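Side-chain contact in DNA-entry nuclease inhibitor (Bacillus subtilis subsp. subtilis, PDB 4MQD), which inhibits the DNA-entry nuclease and contributes to the competence of cells for transformation, within a membrane-associated complex that binds and takes up donor DNA: residues Glu37-Gly42 with Ser51-Arg56. Numbering follows the deposited sequence.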
loop_
_atom_site.group_PDB
_atom_site.type_symbol
_atom_site.label_atom_id
_atom_site.label_comp_id
_atom_site.label_asym_id
_atom_site.label_seq_id
_atom_site.Cartn_x
_atom_site.Cartn_y
_atom_site.Cartn_z
ATOM N N GLU A 37 15.245 -4.058 -21.536
ATOM C CA GLU A 37 14.433 -2.840 -21.468
ATOM C C GLU A 37 13.002 -3.156 -21.035
ATOM O O GLU A 37 12.491 -2.559 -20.087
ATOM C CB GLU A 37 14.425 -2.096 -22.807
ATOM C CG GLU A 37 13.898 -0.670 -22.699
ATOM C CD GLU A 37 13.990 0.106 -24.000
ATOM O OE1 GLU A 37 13.713 -0.474 -25.070
ATOM O OE2 GLU A 37 14.327 1.309 -23.950
ATOM N N ALA A 38 12.363 -4.096 -21.730
ATOM C CA ALA A 38 11.009 -4.534 -21.377
ATOM C C ALA A 38 10.964 -5.104 -19.961
ATOM O O ALA A 38 10.010 -4.862 -19.221
ATOM C CB ALA A 38 10.504 -5.564 -22.375
ATOM N N ILE A 39 12.001 -5.858 -19.596
ATOM C CA ILE A 39 12.147 -6.394 -18.241
ATOM C C ILE A 39 12.207 -5.272 -17.206
ATOM O O ILE A 39 11.533 -5.340 -16.176
ATOM C CB ILE A 39 13.411 -7.286 -18.121
ATOM C CG1 ILE A 39 13.175 -8.649 -18.790
ATOM C CG2 ILE A 39 13.830 -7.473 -16.663
ATOM C CD1 ILE A 39 12.324 -9.611 -17.986
ATOM N N GLU A 40 13.010 -4.245 -17.486
ATOM C CA GLU A 40 13.158 -3.110 -16.568
ATOM C C GLU A 40 11.852 -2.317 -16.478
ATOM O O GLU A 40 11.489 -1.832 -15.407
ATOM C CB GLU A 40 14.313 -2.191 -16.998
ATOM C CG GLU A 40 15.224 -1.754 -15.859
ATOM C CD GLU A 40 14.507 -0.952 -14.789
ATOM O OE1 GLU A 40 14.665 -1.283 -13.594
ATOM O OE2 GLU A 40 13.786 0.005 -15.138
ATOM N N LYS A 41 11.152 -2.186 -17.604
ATOM C CA LYS A 41 9.830 -1.554 -17.620
ATOM C C LYS A 41 8.796 -2.388 -16.860
ATOM O O LYS A 41 7.896 -1.839 -16.227
ATOM C CB LYS A 41 9.357 -1.316 -19.057
ATOM C CG LYS A 41 10.096 -0.192 -19.761
ATOM C CD LYS A 41 9.621 -0.015 -21.192
ATOM C CE LYS A 41 10.357 1.128 -21.875
ATOM N NZ LYS A 41 9.940 1.302 -23.295
ATOM N N GLY A 42 8.932 -3.711 -16.928
ATOM C CA GLY A 42 8.046 -4.625 -16.210
ATOM C C GLY A 42 6.795 -5.007 -16.981
ATOM O O GLY A 42 5.891 -5.639 -16.431
ATOM N N SER A 51 1.343 -7.972 -21.376
ATOM C CA SER A 51 1.982 -8.980 -20.539
ATOM C C SER A 51 2.771 -8.279 -19.452
ATOM O O SER A 51 3.512 -7.337 -19.728
ATOM C CB SER A 51 2.909 -9.877 -21.355
ATOM O OG SER A 51 2.206 -10.506 -22.412
ATOM N N PHE A 52 2.597 -8.737 -18.217
ATOM C CA PHE A 52 3.322 -8.187 -17.084
ATOM C C PHE A 52 4.408 -9.162 -16.654
ATOM O O PHE A 52 4.206 -10.376 -16.670
ATOM C CB PHE A 52 2.367 -7.902 -15.923
ATOM C CG PHE A 52 1.424 -6.763 -16.186
ATOM C CD1 PHE A 52 1.872 -5.449 -16.121
ATOM C CD2 PHE A 52 0.093 -6.999 -16.502
ATOM C CE1 PHE A 52 1.010 -4.393 -16.364
ATOM C CE2 PHE A 52 -0.775 -5.947 -16.748
ATOM C CZ PHE A 52 -0.315 -4.642 -16.678
ATOM N N GLU A 53 5.564 -8.621 -16.285
ATOM C CA GLU A 53 6.669 -9.429 -15.798
ATOM C C GLU A 53 6.377 -9.901 -14.379
ATOM O O GLU A 53 5.898 -9.132 -13.545
ATOM C CB GLU A 53 7.959 -8.613 -15.800
ATOM C CG GLU A 53 9.208 -9.423 -15.486
ATOM C CD GLU A 53 10.325 -8.593 -14.881
ATOM O OE1 GLU A 53 10.058 -7.471 -14.397
ATOM O OE2 GLU A 53 11.476 -9.077 -14.880
ATOM N N ALA A 54 6.675 -11.169 -14.116
ATOM C CA ALA A 54 6.555 -11.743 -12.783
ATOM C C ALA A 54 7.949 -12.057 -12.264
ATOM O O ALA A 54 8.860 -12.333 -13.046
ATOM C CB ALA A 54 5.706 -13.003 -12.823
ATOM N N GLN A 55 8.112 -12.010 -10.945
ATOM C CA GLN A 55 9.421 -12.211 -10.324
ATOM C C GLN A 55 9.927 -13.644 -10.452
ATOM O O GLN A 55 11.122 -13.865 -10.635
ATOM C CB GLN A 55 9.376 -11.820 -8.850
ATOM C CG GLN A 55 9.221 -10.329 -8.619
ATOM C CD GLN A 55 9.423 -9.948 -7.168
ATOM O OE1 GLN A 55 9.129 -10.731 -6.264
ATOM N NE2 GLN A 55 9.929 -8.741 -6.936
ATOM N N ARG A 56 9.021 -14.611 -10.348
ATOM C CA ARG A 56 9.397 -16.020 -10.423
ATOM C C ARG A 56 8.239 -16.902 -10.879
ATOM O O ARG A 56 7.080 -16.477 -10.897
ATOM C CB ARG A 56 9.926 -16.500 -9.068
ATOM C CG ARG A 56 8.973 -16.267 -7.908
ATOM C CD ARG A 56 9.627 -16.553 -6.566
ATOM N NE ARG A 56 10.763 -15.666 -6.309
ATOM C CZ ARG A 56 10.671 -14.394 -5.918
ATOM N NH1 ARG A 56 9.486 -13.813 -5.726
ATOM N NH2 ARG A 56 11.781 -13.688 -5.718
HETATM O O HOH W 1 5.348 -6.186 -13.728
#
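Gly42 and Glu53 meet where a short helix hands the chain to a beta-hairpin, an example of how a glycine with positive phi (88°) can end a helix and lead the chain into a strand. The hairpin's strands, 43-46 and 49-53, belong to an antiparallel sheet, and Gly42 continues their ladder by one more bond: Glu53 N donates to Gly42 O at 3.0 Å, almost straight at the hydrogen. Gly42 N still closes the last helical turn on Ala38 O, so this one residue serves both elements. A water 2.8 Å from Gly42 O also lies within hydrogen-bonding reach of Glu53 O, though it has more acceptors nearby than protons to give.

Among the side chains, Glu53 does most of the work. With CG anti to the backbone N (chi1 -172°) and the chain extended, its side chain rises beside the helix and crosses that of Ile39 at about a right angle. Both Ile39 methyl groups border Glu53 OE2, Ile39 CD1 at 3.3 Å and Ile39 CG2 at 3.4 Å. The Phe52 side chain leaves its backbone away from the helix and touches Leu111 and Cys113 of strand 107-116. The other carboxylate oxygen, Glu53 OE1, lies 3.1 Å from Ile39 O, two acceptors close together without a hydrogen bond.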